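Local coordinates for unknown function protein VPA0580 (PDB 2QHQ), which is of unknown function but belongs to the HopJ family of type III effector proteins, whose members are thought to be delivered into host cells, at residues F84-F87 with Y88-V92; E97-D100 with H101-I104; R105-V109 with T110-G114. One frame throughout, in Å; residues are numbered along the deposited sequence. Where two conformers were deposited one is given.

How the interactions relate
Along the chain the three contacts come in series, with no nesting or crossing. Interaction 1 starts helix 86-92, directly after helix 79-83. Interaction 2 lies at the end of the loop that follows, where it turns into helix 102-110, and interaction 3 finishes that same helix and leads into strand 115-117. Interactions 1 and 2, with centres about 10 Å apart, meet where Asp91 hydrogen-bonds His101, closing that loop back onto helix 86-92, and the Phe84 and Ile104 side chains pack. Interactions 2 and 3 share helix 102-110 and a salt bridge between Asp100 and Arg105. Met108 of interaction 3 packs on Val92 and Tyr88 of interaction 1, completing the junction of the two helices.

Interaction 1: F84-F87 with Y88-V92; sequences FGRF and YREDV
Arg89 N reaches back to Gly85 O at 2.9 Å, almost straight at 174°, as the chain turns from Gly85, with its positive phi, into helix 86-92. At the next residue, Arg86 O accepts from both Glu90 N and Asp91 N, and the helix widens into a pi-type turn, where Val92 N makes a weak bond to Phe87 O. Along the outer side, Arg86 and Glu90 run side by side, and NH1 of Arg86 meets OE2 of Glu90 at 2.7 Å. This salt bridge uses the syn side of the carboxylate, whose plane stands 77° from that of the guanidinium. Arg89 bends at chi3 (-79°), which lays its guanidinium with one face over the Gly85-Arg86 peptide; NH2 comes within 3.6 Å of Gly85 CA and is also bonded to Ile28 O. Asp91 sends OD2 to the edge of the Phe87 ring, 4.0 Å from CD1, while its hydrogen bond goes to His101. On the inner side, Phe84 CB touches Tyr88 CB at 3.9 Å, and both side chains also pack on Ile104. The whole is a glycine N-cap opening a short helix, with an i to i+4 salt bridge on its outer side.

Interaction 2: E97-D100 with H101-I104; sequences ENND and HQNI
Gln102 NE2 donates to the backbone oxygen of Asn99, Asn99 O, at 2.9 Å, the one direct hydrogen bond between 97-100 and 101-104. The N-H points almost straight at its acceptor (170°) and the oxygen lies close to the plane of the Gln102 amide, yet the donor stands well above the carbonyl plane of Asn99 instead of on a lone pair. A bend at chi2 (-57°) folds the Gln102 chain back toward the loop and brings its amide to this carbonyl.

A water adds a second, indirect link. It accepts from Gln102 NE2 at 3.0 Å and donates weakly to Asn99 OD1, so NE2 serves both the main chain and, through the water, the side chain of Asn99. The two side chains lie alongside each other and point the same way, their amide planes not far from parallel.

Van der Waals contact joins Asp100 and His101. OD2 of Asp100 approaches the imidazole obliquely, 3.2 Å from His101 CD2, with carboxylate and ring planes 44° apart. Their principal polar bonds lead elsewhere: Asp100 OD1 forms a salt bridge with Arg105, and His101 NE2 bonds Asp91 OD2 on helix 86-92. The imidazole also meets the Phe87 ring.

The folded Gln102 side chain ties the first turn of helix 102-110 to the loop entering it: a helix N-terminus with His101 at the N-cap, where a side chain of the first turn bonds back to a carbonyl of the preceding loop.

Interaction 3: R105-V109 with T110-G114; sequences RNFMV and TGWEG
The Phe107 ring points its CZ corner at the face of Trp112, 3.7 Å from CE2, in an edge-to-face (T-shaped) pair. The planes stand 83° apart, and the centroid of the phenyl ring is 5.0 Å from that of the indole five-membered ring. CZ sits over the centre of the indole, while Trp112 CD2 lies in the plane of the phenyl ring at its edge. One face of Phe107 receives Gly111 CA in a CH-pi contact, 4.0 Å from the ring centroid and 21° off the normal. With CG anti to the main-chain nitrogen (chi1 -175°), the Phe107 side chain projects from the helix with a lean toward its C-terminal end, bringing the ring against Gly111 and Trp112. Thr80 of helix 79-83 packs against both aromatic residues, and Trp112 also touches Ala74 of the second subunit.

Backbone hydrogen bonds close the helix beside these rings. Thr110 N bonds Asn106 O at 3.1 Å, and Gly111 N bonds Phe107 O at 2.8 Å with a more bent geometry. Asn106 O also accepts from Val109 N, so two amides grip this carbonyl at the last turn. The Thr110 hydroxyl sits between its own nitrogen and carbonyl carbon, facing Asn106, and donates to a water at 2.8 Å from OG1. That water in turn donates to Asn106 OD1, bridging the two side chains; Asn106 ND2 is held by Gln102 O one turn back.

Gly111, with positive phi, is where the chain leaves helical geometry: a glycine-terminated helix C-terminus, with Gly111 resting on the face of Phe107, whose edge meets Trp112, and leading into strand 115-117 of the three-stranded antiparallel sheet.

Interaction 1: F84-F87 with Y88-V92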
loop_
_atom_site.group_PDB
_atom_site.type_symbol
_atom_site.label_atom_id
_atom_site.label_comp_id
_atom_site.label_asym_id
_atom_site.label_seq_id
_atom_site.Cartn_x
_atom_site.Cartn_y
_atom_site.Cartn_z
ATOM N N PHE B 84 3.662 13.199 7.162
ATOM C CA PHE B 84 3.658 13.727 8.528
ATOM C C PHE B 84 4.114 15.183 8.624
ATOM O O PHE B 84 4.062 15.766 9.720
ATOM C CB PHE B 84 4.512 12.881 9.481
ATOM C CG PHE B 84 3.944 11.518 9.777
ATOM C CD1 PHE B 84 3.109 11.321 10.889
ATOM C CD2 PHE B 84 4.257 10.431 8.967
ATOM C CE1 PHE B 84 2.612 10.021 11.204
ATOM C CE2 PHE B 84 3.749 9.136 9.265
ATOM C CZ PHE B 84 2.934 8.937 10.367
ATOM N N GLY B 85 4.523 15.774 7.499
ATOM C CA GLY B 85 4.882 17.206 7.467
ATOM C C GLY B 85 5.924 17.544 8.523
ATOM O O GLY B 85 6.929 16.823 8.667
ATOM N N ARG B 86 5.678 18.617 9.281
ATOM C CA ARG B 86 6.637 19.098 10.283
ATOM C C ARG B 86 6.904 18.108 11.424
ATOM O O ARG B 86 7.978 18.160 12.027
ATOM C CB ARG B 86 6.195 20.441 10.880
ATOM C CG ARG B 86 6.250 21.608 9.929
ATOM C CD ARG B 86 5.728 22.877 10.618
ATOM N NE ARG B 86 5.379 23.891 9.618
ATOM C CZ ARG B 86 6.122 24.959 9.322
ATOM N NH1 ARG B 86 7.278 25.179 9.947
ATOM N NH2 ARG B 86 5.708 25.820 8.395
ATOM N N PHE B 87 5.958 17.212 11.721
ATOM C CA PHE B 87 6.219 16.188 12.749
ATOM C C PHE B 87 7.435 15.350 12.373
ATOM O O PHE B 87 8.241 14.982 13.241
ATOM C CB PHE B 87 5.021 15.243 12.978
ATOM C CG PHE B 87 3.819 15.898 13.602
ATOM C CD1 PHE B 87 3.939 16.734 14.702
ATOM C CD2 PHE B 87 2.548 15.609 13.119
ATOM C CE1 PHE B 87 2.802 17.289 15.302
ATOM C CE2 PHE B 87 1.409 16.167 13.698
ATOM C CZ PHE B 87 1.532 17.011 14.782
ATOM N N TYR B 88 7.553 15.041 11.080
ATOM C CA TYR B 88 8.714 14.344 10.552
ATOM C C TYR B 88 9.866 15.309 10.315
ATOM O O TYR B 88 10.957 15.122 10.835
ATOM C CB TYR B 88 8.347 13.638 9.241
ATOM C CG TYR B 88 9.523 13.035 8.494
ATOM C CD1 TYR B 88 10.319 12.060 9.082
ATOM C CD2 TYR B 88 9.809 13.420 7.178
ATOM C CE1 TYR B 88 11.389 11.484 8.377
ATOM C CE2 TYR B 88 10.879 12.856 6.479
ATOM C CZ TYR B 88 11.653 11.895 7.093
ATOM O OH TYR B 88 12.706 11.328 6.401
ATOM N N ARG B 89 9.629 16.365 9.538
ATOM C CA ARG B 89 10.729 17.204 9.088
ATOM C C ARG B 89 11.384 18.033 10.197
ATOM O O ARG B 89 12.582 18.334 10.092
ATOM C CB ARG B 89 10.260 18.151 7.972
ATOM C CG ARG B 89 10.140 17.458 6.641
ATOM C CD ARG B 89 9.762 18.423 5.538
ATOM N NE ARG B 89 8.334 18.738 5.529
ATOM C CZ ARG B 89 7.802 19.877 5.969
ATOM N NH1 ARG B 89 8.561 20.837 6.489
ATOM N NH2 ARG B 89 6.498 20.055 5.890
ATOM N N GLU B 90 10.612 18.410 11.213
ATOM C CA GLU B 90 11.111 19.226 12.339
ATOM C C GLU B 90 11.250 18.406 13.602
ATOM O O GLU B 90 12.363 18.214 14.096
ATOM C CB GLU B 90 10.192 20.424 12.643
ATOM C CG GLU B 90 10.176 21.485 11.578
ATOM C CD GLU B 90 9.233 22.661 11.876
ATOM O OE1 GLU B 90 8.532 22.716 12.934
ATOM O OE2 GLU B 90 9.191 23.555 11.020
ATOM N N ASP B 91 10.119 17.930 14.129
ATOM C CA ASP B 91 10.095 17.299 15.453
ATOM C C ASP B 91 11.067 16.119 15.473
ATOM O O ASP B 91 11.879 15.962 16.408
ATOM C CB ASP B 91 8.676 16.805 15.817
ATOM C CG ASP B 91 7.692 17.928 16.116
ATOM O OD1 ASP B 91 7.658 18.902 15.350
ATOM O OD2 ASP B 91 6.938 17.828 17.135
ATOM N N VAL B 92 11.025 15.306 14.417
ATOM C CA VAL B 92 11.817 14.100 14.431
ATOM C C VAL B 92 13.209 14.310 13.836
ATOM O O VAL B 92 14.198 14.000 14.495
ATOM C CB VAL B 92 11.086 12.904 13.733
ATOM C CG1 VAL B 92 12.020 11.731 13.627
ATOM C CG2 VAL B 92 9.843 12.480 14.550
#

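Interaction 2: E97-D100 with H101-I104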
loop_
_atom_site.group_PDB
_atom_site.type_symbol
_atom_site.label_atom_id
_atom_site.label_comp_id
_atom_site.label_asym_id
_atom_site.label_seq_id
_atom_site.Cartn_x
_atom_site.Cartn_y
_atom_site.Cartn_z
ATOM N N GLU B 97 17.285 12.640 19.244
ATOM C CA GLU B 97 17.290 12.000 20.561
ATOM C C GLU B 97 15.995 12.195 21.352
ATOM O O GLU B 97 15.835 11.645 22.443
ATOM C CB GLU B 97 18.520 12.428 21.366
ATOM C CG GLU B 97 19.847 12.126 20.651
ATOM C CD GLU B 97 19.980 10.668 20.244
ATOM O OE1 GLU B 97 19.821 9.789 21.118
ATOM O OE2 GLU B 97 20.245 10.399 19.052
ATOM N N ASN B 98 15.062 12.966 20.795
ATOM C CA ASN B 98 13.729 13.083 21.399
ATOM C C ASN B 98 12.952 11.772 21.264
ATOM O O ASN B 98 13.335 10.890 20.487
ATOM C CB ASN B 98 12.929 14.250 20.800
ATOM C CG ASN B 98 13.336 15.593 21.377
ATOM O OD1 ASN B 98 14.164 15.653 22.298
ATOM N ND2 ASN B 98 12.733 16.682 20.867
ATOM N N ASN B 99 11.881 11.643 22.036
ATOM C CA ASN B 99 11.133 10.382 22.072
ATOM C C ASN B 99 9.677 10.508 21.632
ATOM O O ASN B 99 8.881 9.568 21.782
ATOM C CB ASN B 99 11.269 9.744 23.446
ATOM C CG ASN B 99 12.678 9.323 23.727
ATOM O OD1 ASN B 99 13.186 8.372 23.124
ATOM N ND2 ASN B 99 13.342 10.042 24.623
ATOM N N ASP B 100 9.347 11.661 21.058
ATOM C CA ASP B 100 8.011 11.918 20.543
ATOM C C ASP B 100 7.773 11.190 19.222
ATOM O O ASP B 100 8.722 10.677 18.612
ATOM C CB ASP B 100 7.750 13.422 20.391
ATOM C CG ASP B 100 8.816 14.142 19.567
ATOM O OD1 ASP B 100 9.884 13.564 19.244
ATOM O OD2 ASP B 100 8.575 15.313 19.242
ATOM N N HIS B 101 6.511 11.138 18.789
ATOM C CA HIS B 101 6.150 10.531 17.492
ATOM C C HIS B 101 6.822 9.174 17.281
ATOM O O HIS B 101 7.525 8.956 16.281
ATOM C CB HIS B 101 6.506 11.487 16.340
ATOM C CG HIS B 101 6.099 12.902 16.594
ATOM N ND1 HIS B 101 4.784 13.307 16.581
ATOM C CD2 HIS B 101 6.832 14.005 16.884
ATOM C CE1 HIS B 101 4.719 14.595 16.873
ATOM N NE2 HIS B 101 5.949 15.045 17.057
ATOM N N GLN B 102 6.606 8.255 18.219
ATOM C CA GLN B 102 7.223 6.935 18.141
ATOM C C GLN B 102 6.896 6.206 16.844
ATOM O O GLN B 102 7.710 5.431 16.340
ATOM C CB GLN B 102 6.837 6.067 19.350
ATOM C CG GLN B 102 7.698 6.316 20.604
ATOM C CD GLN B 102 9.200 6.119 20.357
ATOM O OE1 GLN B 102 9.633 5.104 19.795
ATOM N NE2 GLN B 102 9.999 7.090 20.787
ATOM N N ASN B 103 5.703 6.429 16.301
ATOM C CA ASN B 103 5.395 5.791 15.021
ATOM C C ASN B 103 6.263 6.281 13.867
ATOM O O ASN B 103 6.683 5.493 13.046
ATOM C CB ASN B 103 3.915 5.884 14.698
ATOM C CG ASN B 103 3.107 4.885 15.488
ATOM O OD1 ASN B 103 3.166 3.696 15.220
ATOM N ND2 ASN B 103 2.342 5.369 16.471
ATOM N N ILE B 104 6.523 7.583 13.807
ATOM C CA ILE B 104 7.447 8.104 12.789
ATOM C C ILE B 104 8.843 7.521 12.990
ATOM O O ILE B 104 9.460 7.037 12.041
ATOM C CB ILE B 104 7.538 9.661 12.817
ATOM C CG1 ILE B 104 6.166 10.278 12.533
ATOM C CG2 ILE B 104 8.558 10.161 11.799
ATOM C CD1 ILE B 104 6.155 11.854 12.645
HETATM O O HOH W 1 12.899 6.638 20.281
#

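Interaction 3: R105-V109 with T110-G114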
loop_
_atom_site.group_PDB
_atom_site.type_symbol
_atom_site.label_atom_id
_atom_site.label_comp_id
_atom_site.label_asym_id
_atom_site.label_seq_id
_atom_site.Cartn_x
_atom_site.Cartn_y
_atom_site.Cartn_z
ATOM N N ARG B 105 9.327 7.545 14.236
ATOM C CA ARG B 105 10.687 7.093 14.528
ATOM C C ARG B 105 10.868 5.605 14.234
ATOM O O ARG B 105 11.886 5.223 13.712
ATOM C CB ARG B 105 11.086 7.435 15.960
ATOM C CG ARG B 105 11.137 8.938 16.222
ATOM C CD ARG B 105 11.440 9.259 17.688
ATOM N NE ARG B 105 11.404 10.715 17.879
ATOM C CZ ARG B 105 12.415 11.546 17.621
ATOM N NH1 ARG B 105 13.594 11.101 17.156
ATOM N NH2 ARG B 105 12.243 12.841 17.824
ATOM N N ASN B 106 9.848 4.800 14.512
ATOM C CA ASN B 106 9.898 3.375 14.209
ATOM C C ASN B 106 9.834 3.099 12.727
ATOM O O ASN B 106 10.555 2.255 12.220
ATOM C CB ASN B 106 8.814 2.591 14.953
ATOM C CG ASN B 106 9.277 2.134 16.332
ATOM O OD1 ASN B 106 9.960 1.104 16.472
ATOM N ND2 ASN B 106 8.943 2.907 17.345
ATOM N N PHE B 107 8.994 3.841 12.027
ATOM C CA PHE B 107 8.808 3.592 10.601
ATOM C C PHE B 107 10.085 3.959 9.835
ATOM O O PHE B 107 10.405 3.330 8.835
ATOM C CB PHE B 107 7.604 4.380 10.101
ATOM C CG PHE B 107 7.243 4.118 8.659
ATOM C CD1 PHE B 107 6.561 2.954 8.298
ATOM C CD2 PHE B 107 7.550 5.055 7.672
ATOM C CE1 PHE B 107 6.203 2.726 6.956
ATOM C CE2 PHE B 107 7.196 4.829 6.326
ATOM C CZ PHE B 107 6.523 3.663 5.976
HETATM N N MSE B 108 10.800 4.989 10.297
HETATM C CA MSE B 108 12.117 5.323 9.733
HETATM C C MSE B 108 13.112 4.165 9.752
HETATM O O MSE B 108 14.003 4.061 8.877
HETATM C CB MSE B 108 12.701 6.505 10.516
HETATM C CG MSE B 108 12.207 7.822 10.036
HETATM SE SE MSE B 108 12.849 9.143 11.331
HETATM C CE MSE B 108 14.707 9.229 10.789
ATOM N N VAL B 109 12.981 3.303 10.751
ATOM C CA VAL B 109 13.907 2.184 10.923
ATOM C C VAL B 109 13.459 0.972 10.093
ATOM O O VAL B 109 14.220 0.456 9.255
ATOM C CB VAL B 109 14.073 1.809 12.426
ATOM C CG1 VAL B 109 14.973 0.553 12.580
ATOM C CG2 VAL B 109 14.630 3.002 13.244
ATOM N N THR B 110 12.213 0.549 10.289
ATOM C CA THR B 110 11.720 -0.729 9.751
ATOM C C THR B 110 10.779 -0.603 8.546
ATOM O O THR B 110 10.454 -1.606 7.888
ATOM C CB THR B 110 11.038 -1.555 10.870
ATOM O OG1 THR B 110 10.234 -0.699 11.689
ATOM C CG2 THR B 110 12.099 -2.218 11.762
ATOM N N GLY B 111 10.336 0.615 8.261
ATOM C CA GLY B 111 9.559 0.894 7.045
ATOM C C GLY B 111 8.293 0.066 6.905
ATOM O O GLY B 111 7.688 -0.355 7.896
ATOM N N TRP B 112 7.883 -0.164 5.660
ATOM C CA TRP B 112 6.627 -0.878 5.401
ATOM C C TRP B 112 6.685 -2.341 5.801
ATOM O O TRP B 112 5.647 -2.937 6.127
ATOM C CB TRP B 112 6.230 -0.768 3.931
ATOM C CG TRP B 112 5.598 0.558 3.574
ATOM C CD1 TRP B 112 6.071 1.469 2.658
ATOM C CD2 TRP B 112 4.363 1.097 4.077
ATOM N NE1 TRP B 112 5.220 2.559 2.585
ATOM C CE2 TRP B 112 4.158 2.349 3.430
ATOM C CE3 TRP B 112 3.414 0.652 5.016
ATOM C CZ2 TRP B 112 3.038 3.160 3.688
ATOM C CZ3 TRP B 112 2.312 1.445 5.274
ATOM C CH2 TRP B 112 2.127 2.698 4.614
ATOM N N GLU B 113 7.887 -2.912 5.778
ATOM C CA GLU B 113 8.107 -4.280 6.231
ATOM C C GLU B 113 7.637 -4.466 7.673
ATOM O O GLU B 113 7.133 -5.513 8.039
ATOM C CB GLU B 113 9.591 -4.618 6.128
ATOM C CG GLU B 113 10.087 -4.751 4.705
ATOM C CD GLU B 113 10.675 -3.481 4.102
ATOM O OE1 GLU B 113 10.372 -2.351 4.559
ATOM O OE2 GLU B 113 11.462 -3.637 3.145
ATOM N N GLY B 114 7.815 -3.423 8.481
ATOM C CA GLY B 114 7.470 -3.474 9.902
ATOM C C GLY B 114 6.023 -3.142 10.213
ATOM O O GLY B 114 5.607 -3.214 11.366
HETATM O O HOH W 2 11.197 -0.110 14.289
#